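Local coordinates for lipoprotein (Actinomyces odontolyticus, PDB 3UP9) that probably binds L-methionine as the membrane-anchored substrate-binding lipoprotein of the NlpA family, here holding selenomethionine in its pocket, at residues Thr23-Asn28 / Glu220-Ser225. Sequence-based numbering, arbitrary orientation.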
ATOM      1  N   THR A  23      16.016   3.061   3.454  1.00 36.39           N
ATOM      2  CA  THR A  23      17.349   2.577   3.744  1.00 35.46           C
ATOM      3  C   THR A  23      18.302   3.258   2.714  1.00 36.74           C
ATOM      4  O   THR A  23      19.350   3.764   3.116  1.00 35.24           O
ATOM      5  CB  THR A  23      17.405   1.043   3.754  1.00 34.96           C
ATOM      6  OG1 THR A  23      16.551   0.553   4.797  1.00 35.25           O
ATOM      7  CG2 THR A  23      18.837   0.503   3.991  1.00 34.53           C
ATOM      8  N   TYR A  24      17.888   3.356   1.440  1.00 36.74           N
ATOM      9  CA  TYR A  24      18.638   4.134   0.471  1.00 38.74           C
ATOM     10  C   TYR A  24      18.872   5.560   1.005  1.00 38.38           C
ATOM     11  O   TYR A  24      19.999   6.050   1.045  1.00 37.83           O
ATOM     12  CB  TYR A  24      17.968   4.148  -0.914  1.00 39.64           C
ATOM     13  CG  TYR A  24      18.613   5.156  -1.805  1.00 42.13           C
ATOM     14  CD1 TYR A  24      19.819   4.898  -2.411  1.00 46.52           C
ATOM     15  CD2 TYR A  24      18.079   6.402  -1.941  1.00 43.14           C
ATOM     16  CE1 TYR A  24      20.426   5.842  -3.232  1.00 48.56           C
ATOM     17  CE2 TYR A  24      18.687   7.365  -2.702  1.00 45.29           C
ATOM     18  CZ  TYR A  24      19.841   7.083  -3.364  1.00 48.42           C
ATOM     19  OH  TYR A  24      20.433   8.079  -4.106  1.00 51.51           O
ATOM     20  N   ILE A  25      17.807   6.191   1.474  1.00 37.76           N
ATOM     21  CA  ILE A  25      17.905   7.553   2.011  1.00 39.31           C
ATOM     22  C   ILE A  25      18.857   7.578   3.217  1.00 41.05           C
ATOM     23  O   ILE A  25      19.761   8.377   3.316  1.00 41.45           O
ATOM     24  CB  ILE A  25      16.531   8.131   2.428  1.00 36.32           C
ATOM     25  CG1 ILE A  25      15.672   8.390   1.197  1.00 36.93           C
ATOM     26  CG2 ILE A  25      16.702   9.386   3.274  1.00 34.94           C
ATOM     27  CD1 ILE A  25      14.200   8.704   1.463  1.00 36.04           C
ATOM     28  N   ASN A  26      18.652   6.684   4.152  1.00 42.38           N
ATOM     29  CA  ASN A  26      19.536   6.657   5.287  1.00 42.97           C
ATOM     30  C   ASN A  26      21.018   6.523   4.933  1.00 43.93           C
ATOM     31  O   ASN A  26      21.883   7.155   5.514  1.00 46.13           O
ATOM     32  CB  ASN A  26      19.113   5.532   6.244  1.00 42.10           C
ATOM     33  CG  ASN A  26      19.574   5.795   7.649  1.00 42.72           C
ATOM     34  OD1 ASN A  26      19.499   6.939   8.117  1.00 41.97           O
ATOM     35  ND2 ASN A  26      20.062   4.759   8.323  1.00 41.84           N
ATOM     36  N   ASP A  27      21.318   5.658   3.998  1.00 45.26           N
ATOM     37  CA  ASP A  27      22.697   5.304   3.756  1.00 47.05           C
ATOM     38  C   ASP A  27      23.318   6.297   2.800  1.00 48.12           C
ATOM     39  O   ASP A  27      24.533   6.390   2.742  1.00 45.61           O
ATOM     40  CB  ASP A  27      22.802   3.913   3.118  1.00 48.71           C
ATOM     41  CG  ASP A  27      22.367   2.757   4.057  1.00 48.45           C
ATOM     42  OD1 ASP A  27      22.217   2.915   5.290  1.00 46.35           O
ATOM     43  OD2 ASP A  27      22.230   1.646   3.510  1.00 47.57           O
ATOM     44  N   ASN A  28      22.493   6.985   1.998  1.00 46.44           N
ATOM     45  CA  ASN A  28      23.046   7.847   0.947  1.00 48.79           C
ATOM     46  C   ASN A  28      22.846   9.351   1.131  1.00 49.26           C
ATOM     47  O   ASN A  28      23.738  10.139   0.757  1.00 50.52           O
ATOM     48  CB  ASN A  28      22.559   7.370  -0.421  1.00 47.31           C
ATOM     49  CG  ASN A  28      23.159   6.058  -0.789  1.00 46.77           C
ATOM     50  OD1 ASN A  28      24.261   6.003  -1.265  1.00 49.68           O
ATOM     51  ND2 ASN A  28      22.475   5.003  -0.514  1.00 46.88           N
ATOM     52  N   GLU A 220      10.722  14.349   4.294  1.00 41.15           N
ATOM     53  CA  GLU A 220       9.797  14.596   3.176  1.00 42.42           C
ATOM     54  C   GLU A 220      10.544  15.094   1.898  1.00 43.20           C
ATOM     55  O   GLU A 220      10.330  14.566   0.800  1.00 42.05           O
ATOM     56  CB  GLU A 220       8.687  15.575   3.608  1.00 45.82           C
ATOM     57  CG  GLU A 220       7.758  16.078   2.482  1.00 46.29           C
ATOM     58  CD  GLU A 220       6.901  14.971   1.860  1.00 48.69           C
ATOM     59  OE1 GLU A 220       6.786  13.855   2.444  1.00 50.10           O
ATOM     60  OE2 GLU A 220       6.312  15.229   0.801  1.00 50.25           O
ATOM     61  N   LYS A 221      11.409  16.101   2.033  1.00 44.62           N
ATOM     62  CA  LYS A 221      12.158  16.626   0.901  1.00 47.20           C
ATOM     63  C   LYS A 221      13.055  15.512   0.279  1.00 47.11           C
ATOM     64  O   LYS A 221      13.026  15.316  -0.943  1.00 46.18           O
ATOM     65  CB  LYS A 221      12.906  17.892   1.316  1.00 53.29           C
ATOM     66  CG  LYS A 221      13.890  18.413   0.298  1.00 60.70           C
ATOM     67  CD  LYS A 221      13.959  19.930   0.233  1.00 66.10           C
ATOM     68  CE  LYS A 221      14.732  20.358  -1.037  1.00 71.86           C
ATOM     69  NZ  LYS A 221      14.069  21.437  -1.841  1.00 70.92           N
ATOM     70  N   LEU A 222      13.725  14.697   1.114  1.00 45.97           N
ATOM     71  CA  LEU A 222      14.560  13.588   0.608  1.00 43.78           C
ATOM     72  C   LEU A 222      13.746  12.495  -0.160  1.00 44.07           C
ATOM     73  O   LEU A 222      14.155  12.022  -1.243  1.00 43.80           O
ATOM     74  CB  LEU A 222      15.434  12.983   1.743  1.00 43.55           C
ATOM     75  CG  LEU A 222      16.426  13.896   2.471  1.00 43.14           C
ATOM     76  CD1 LEU A 222      17.116  13.107   3.567  1.00 43.21           C
ATOM     77  CD2 LEU A 222      17.425  14.587   1.539  1.00 43.55           C
ATOM     78  N   LEU A 223      12.575  12.135   0.375  1.00 43.60           N
ATOM     79  CA  LEU A 223      11.652  11.179  -0.264  1.00 42.29           C
ATOM     80  C   LEU A 223      11.099  11.629  -1.623  1.00 41.60           C
ATOM     81  O   LEU A 223      10.655  10.799  -2.390  1.00 38.74           O
ATOM     82  CB  LEU A 223      10.484  10.860   0.666  1.00 42.26           C
ATOM     83  CG  LEU A 223      10.624   9.756   1.707  1.00 42.96           C
ATOM     84  CD1 LEU A 223       9.515   9.914   2.742  1.00 39.82           C
ATOM     85  CD2 LEU A 223      10.587   8.388   1.055  1.00 42.36           C
ATOM     86  N   HIS A 224      11.101  12.940  -1.883  1.00 44.94           N
ATOM     87  CA  HIS A 224      10.658  13.502  -3.180  0.50 45.12           C
ATOM     88  C   HIS A 224      11.766  14.089  -3.943  1.00 46.94           C
ATOM     89  O   HIS A 224      11.574  14.946  -4.746  1.00 49.74           O
ATOM     90  CB  HIS A 224       9.606  14.561  -3.005  0.50 44.45           C
ATOM     91  CG  HIS A 224       8.351  14.015  -2.524  0.50 41.65           C
ATOM     92  ND1 HIS A 224       8.171  13.716  -1.248  0.50 39.62           N
ATOM     93  CD2 HIS A 224       7.204  13.646  -3.195  0.50 41.99           C
ATOM     94  CE1 HIS A 224       6.964  13.183  -1.085  0.50 40.11           C
ATOM     95  NE2 HIS A 224       6.356  13.161  -2.279  0.50 41.25           N
ATOM     96  N   SER A 225      12.982  13.584  -3.715  1.00 47.34           N
ATOM     97  CA  SER A 225      14.151  14.000  -4.462  1.00 48.23           C
ATOM     98  C   SER A 225      14.314  13.221  -5.767  1.00 48.52           C
ATOM     99  O   SER A 225      13.708  12.176  -5.946  1.00 49.22           O
ATOM    100  CB  SER A 225      15.424  13.811  -3.624  1.00 49.08           C
ATOM    101  OG  SER A 225      15.679  12.442  -3.339  1.00 48.90           O
TER
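Ile25, near the end of helix 15-28, meets Leu222 and Leu223 in the last turn of helix 213-223, packing two helices together in one lobe of a periplasmic-binding-protein fold. The contact is purely apolar, and the two branches of Ile25 divide the work. Its CG2, set anti to the backbone N (CG1 at chi1 -69°), lies 3.8 Å from Leu222 CD1 and also approaches Leu222 CB. The other branch extends (chi2 169°) and brings CD1 to 3.6 Å from Leu223 CD2, the two side chains crossing at about a right angle. Isoleucine suits the place because its short CG2 methyl and its longer CG1-CD1 arm reach different leucines. Ile25 also touches Leu37 and Val228, while Leu223 rests on Leu204 of strand 201-207, so the contact continues the hydrophobic layer between helices and sheet. Cut back to an alanine, the position would have neither CG2 nor CD1, and a gap is likely to open beside Leu222 and Leu223.

Polar bonds finish each helix separately. Asn28 ND2 donates to Tyr24 O at 3.1 Å, on a lone pair in the carbonyl plane; Tyr24 O also accepts from Asn28 N. Ser225 is the N-cap of helix 226-235, a place suited to serine because its short hydroxyl side chain can accept from Val228 N, an N-H at the helix start. The same OG donates to Leu222 O at 2.6 Å.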